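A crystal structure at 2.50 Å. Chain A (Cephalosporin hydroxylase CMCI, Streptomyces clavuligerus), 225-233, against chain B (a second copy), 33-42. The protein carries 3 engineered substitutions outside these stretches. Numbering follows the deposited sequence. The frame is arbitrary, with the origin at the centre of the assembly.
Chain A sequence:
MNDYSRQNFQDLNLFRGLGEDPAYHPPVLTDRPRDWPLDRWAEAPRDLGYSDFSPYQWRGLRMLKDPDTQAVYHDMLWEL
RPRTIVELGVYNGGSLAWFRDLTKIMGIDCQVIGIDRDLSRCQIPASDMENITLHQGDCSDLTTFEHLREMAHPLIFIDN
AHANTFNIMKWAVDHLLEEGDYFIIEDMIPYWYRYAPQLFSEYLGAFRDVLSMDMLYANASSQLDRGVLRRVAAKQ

Chain A, residues 225-233: DRGVLRRVA
Chain B 33-42: PRDWPLDRWA

Chain A 225-233 and chain B 33-42, from two copies of the hydroxylase, bury 380 Å² between them. Val A228 to Arg A231 form a strand. Chain B is extended around Asp B35 and Trp B36, and Trp B41 lies in a 3-10 segment. The stretches run in opposite senses: the CA of Arg A226 lies 8.5 Å from that of Trp B41, and the CA of Val A232 lies 7.5 Å from that of Asp B35.

Trp B41 is the most covered residue. Its chi1 is t and its chi2 93°. CA-to-CB points sideways, but the indole reaches Arg A226. There Trp B41 NE1 gives a weak hydrogen bond to Arg A226 O, 3.3 Å, at the ring edge. Arg A226 has phi/psi of 53/27, and its CB lies 3.6 Å from Trp B41 CZ2. Its chi1-chi3 are m, t, m. A salt bridge to Asp A225, with Arg A226 NE 3.3 Å from Asp A225 OD1, links the guanidinium to its neighbour; its hydrogen bonds are weak. An indole suits this place because it offers both a broad apolar surface and one donor.

Asp B35 anchors the other end. Its chi1 is m, and CA-to-CB points toward chain A. Arg A230, rotamer p, t, t, extends to it. Both NE (3.2 Å) and NH2 (3.0 Å) of Arg A230 bond to Asp B35 OD1, forming a salt bridge near the guanidinium plane. Val A232, chi1 153°, packs CG1 3.4 Å from Asp B35 CG.

The Arg A230 guanidinium also stacks on that of Arg B34, centres 4.4 Å apart, planes at 15°. Asp B35 offsets part of this like charge, and Arg B34 is hydrogen-bonded elsewhere in the structure.

Between these ends, Leu A229 CD2 meets Leu B38 CD1 at 4.3 Å. Both leucines are buried, as suits their apolar side chains.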

# COMPACT_ATOMS: atom_id res chain seq x y z
N ASP A 225 -4.36 -20.54 6.53
CA ASP A 225 -4.88 -20.13 5.22
C ASP A 225 -5.15 -21.31 4.28
O ASP A 225 -4.23 -22.02 3.90
CB ASP A 225 -3.92 -19.15 4.56
CG ASP A 225 -4.48 -18.55 3.27
OD1 ASP A 225 -5.71 -18.65 3.03
OD2 ASP A 225 -3.77 -17.94 2.46
N ARG A 226 -6.41 -21.50 3.93
CA ARG A 226 -6.86 -22.55 3.02
C ARG A 226 -6.41 -23.97 3.38
O ARG A 226 -6.30 -24.84 2.51
CB ARG A 226 -6.45 -22.21 1.59
CG ARG A 226 -7.16 -20.99 1.01
CD ARG A 226 -6.53 -20.50 -0.26
NE ARG A 226 -5.23 -19.85 -0.02
CZ ARG A 226 -4.40 -19.49 -0.99
NH1 ARG A 226 -4.72 -19.73 -2.26
NH2 ARG A 226 -3.24 -18.89 -0.70
N GLY A 227 -6.18 -24.22 4.66
CA GLY A 227 -5.70 -25.52 5.12
C GLY A 227 -6.56 -26.21 6.15
O GLY A 227 -6.20 -27.27 6.63
N VAL A 228 -7.71 -25.62 6.49
CA VAL A 228 -8.62 -26.23 7.48
C VAL A 228 -9.66 -27.12 6.78
O VAL A 228 -10.59 -26.63 6.16
CB VAL A 228 -9.31 -25.15 8.35
CG1 VAL A 228 -10.21 -25.82 9.41
CG2 VAL A 228 -8.26 -24.25 9.02
N LEU A 229 -9.47 -28.43 6.90
CA LEU A 229 -10.32 -29.43 6.28
C LEU A 229 -10.97 -30.28 7.36
O LEU A 229 -10.45 -30.40 8.45
CB LEU A 229 -9.48 -30.32 5.37
CG LEU A 229 -8.33 -29.64 4.62
CD1 LEU A 229 -7.51 -30.65 3.87
CD2 LEU A 229 -8.84 -28.59 3.65
N ARG A 230 -12.12 -30.88 7.06
CA ARG A 230 -12.77 -31.76 8.02
C ARG A 230 -13.66 -32.83 7.37
O ARG A 230 -14.23 -32.62 6.30
CB ARG A 230 -13.58 -30.96 9.04
CG ARG A 230 -14.67 -30.08 8.44
CD ARG A 230 -15.60 -29.51 9.47
NE ARG A 230 -16.73 -28.81 8.86
CZ ARG A 230 -17.72 -28.24 9.54
NH1 ARG A 230 -17.72 -28.26 10.87
NH2 ARG A 230 -18.71 -27.63 8.90
N ARG A 231 -13.77 -33.97 8.04
CA ARG A 231 -14.58 -35.08 7.57
C ARG A 231 -16.07 -34.71 7.56
O ARG A 231 -16.74 -34.76 8.58
CB ARG A 231 -14.33 -36.33 8.44
CG ARG A 231 -15.04 -37.61 7.97
CD ARG A 231 -15.10 -37.78 6.44
NE ARG A 231 -15.59 -39.09 6.01
CZ ARG A 231 -14.91 -40.23 6.13
NH1 ARG A 231 -13.70 -40.25 6.69
NH2 ARG A 231 -15.45 -41.36 5.71
N VAL A 232 -16.55 -34.32 6.39
CA VAL A 232 -17.92 -33.81 6.21
C VAL A 232 -18.30 -33.87 4.71
O VAL A 232 -17.45 -33.63 3.83
CB VAL A 232 -18.06 -32.33 6.77
CG1 VAL A 232 -19.18 -31.54 6.05
CG2 VAL A 232 -18.28 -32.30 8.31
N ALA A 233 -19.55 -34.21 4.44
CA ALA A 233 -20.12 -34.12 3.08
C ALA A 233 -19.53 -35.17 2.13
O ALA A 233 -20.24 -36.04 1.62
CB ALA A 233 -19.94 -32.67 2.50
N PRO B 33 -21.04 -21.46 0.91
CA PRO B 33 -21.21 -22.63 1.76
C PRO B 33 -20.04 -22.75 2.72
O PRO B 33 -18.91 -22.43 2.36
CB PRO B 33 -21.22 -23.78 0.75
CG PRO B 33 -20.39 -23.29 -0.36
CD PRO B 33 -20.72 -21.84 -0.48
N ARG B 34 -20.33 -23.20 3.93
CA ARG B 34 -19.30 -23.48 4.92
C ARG B 34 -18.41 -24.64 4.51
O ARG B 34 -17.22 -24.65 4.81
CB ARG B 34 -19.95 -23.81 6.25
CG ARG B 34 -18.96 -24.23 7.32
CD ARG B 34 -19.41 -23.94 8.72
NE ARG B 34 -18.33 -24.23 9.64
CZ ARG B 34 -18.45 -24.17 10.94
NH1 ARG B 34 -19.61 -23.83 11.49
NH2 ARG B 34 -17.41 -24.46 11.71
N ASP B 35 -18.98 -25.63 3.84
CA ASP B 35 -18.22 -26.81 3.44
C ASP B 35 -17.87 -26.75 1.94
O ASP B 35 -18.57 -27.30 1.09
CB ASP B 35 -19.01 -28.07 3.82
CG ASP B 35 -19.20 -28.18 5.33
OD1 ASP B 35 -18.18 -28.24 6.05
OD2 ASP B 35 -20.32 -28.20 5.90
N TRP B 36 -16.77 -26.06 1.63
CA TRP B 36 -16.34 -25.86 0.26
C TRP B 36 -15.79 -27.16 -0.33
O TRP B 36 -14.99 -27.83 0.32
CB TRP B 36 -15.30 -24.74 0.17
CG TRP B 36 -15.19 -24.23 -1.21
CD1 TRP B 36 -14.40 -24.72 -2.20
CD2 TRP B 36 -15.94 -23.16 -1.80
NE1 TRP B 36 -14.59 -24.02 -3.36
CE2 TRP B 36 -15.54 -23.05 -3.15
CE3 TRP B 36 -16.91 -22.27 -1.33
CZ2 TRP B 36 -16.07 -22.10 -4.03
CZ3 TRP B 36 -17.44 -21.31 -2.21
CH2 TRP B 36 -17.01 -21.24 -3.55
N PRO B 37 -16.21 -27.54 -1.54
CA PRO B 37 -15.72 -28.77 -2.18
C PRO B 37 -14.26 -28.68 -2.65
O PRO B 37 -13.85 -27.67 -3.22
CB PRO B 37 -16.68 -28.97 -3.36
CG PRO B 37 -17.27 -27.64 -3.65
CD PRO B 37 -17.22 -26.85 -2.37
N LEU B 38 -13.50 -29.74 -2.42
CA LEU B 38 -12.05 -29.74 -2.66
C LEU B 38 -11.66 -29.83 -4.14
O LEU B 38 -10.53 -29.49 -4.52
CB LEU B 38 -11.40 -30.87 -1.86
CG LEU B 38 -10.69 -30.51 -0.54
CD1 LEU B 38 -11.16 -29.19 0.02
CD2 LEU B 38 -10.84 -31.61 0.51
N ASP B 39 -12.58 -30.31 -4.97
CA ASP B 39 -12.38 -30.31 -6.42
C ASP B 39 -12.44 -28.90 -7.00
O ASP B 39 -11.87 -28.64 -8.07
CB ASP B 39 -13.38 -31.26 -7.14
CG ASP B 39 -14.85 -30.97 -6.81
OD1 ASP B 39 -15.20 -30.89 -5.61
OD2 ASP B 39 -15.73 -30.84 -7.69
N ARG B 40 -13.11 -27.99 -6.29
CA ARG B 40 -13.15 -26.58 -6.66
C ARG B 40 -12.32 -25.72 -5.72
O ARG B 40 -12.52 -24.51 -5.65
CB ARG B 40 -14.60 -26.10 -6.66
CG ARG B 40 -15.50 -26.85 -7.62
CD ARG B 40 -16.56 -25.99 -8.30
NE ARG B 40 -17.70 -26.79 -8.75
CZ ARG B 40 -18.91 -26.31 -9.03
NH1 ARG B 40 -19.19 -25.01 -8.92
NH2 ARG B 40 -19.87 -27.13 -9.44
N TRP B 41 -11.36 -26.32 -5.02
CA TRP B 41 -10.65 -25.66 -3.93
C TRP B 41 -10.05 -24.29 -4.31
O TRP B 41 -10.06 -23.36 -3.50
CB TRP B 41 -9.55 -26.58 -3.38
CG TRP B 41 -8.62 -25.93 -2.41
CD1 TRP B 41 -8.73 -25.92 -1.05
CD2 TRP B 41 -7.43 -25.20 -2.72
NE1 TRP B 41 -7.68 -25.23 -0.50
CE2 TRP B 41 -6.87 -24.77 -1.50
CE3 TRP B 41 -6.78 -24.86 -3.91
CZ2 TRP B 41 -5.69 -24.03 -1.44
CZ3 TRP B 41 -5.62 -24.12 -3.85
CH2 TRP B 41 -5.08 -23.71 -2.63
N ALA B 42 -9.55 -24.19 -5.53
CA ALA B 42 -8.90 -22.97 -6.02
C ALA B 42 -9.87 -21.82 -6.31
O ALA B 42 -9.46 -20.66 -6.38
CB ALA B 42 -8.08 -23.28 -7.27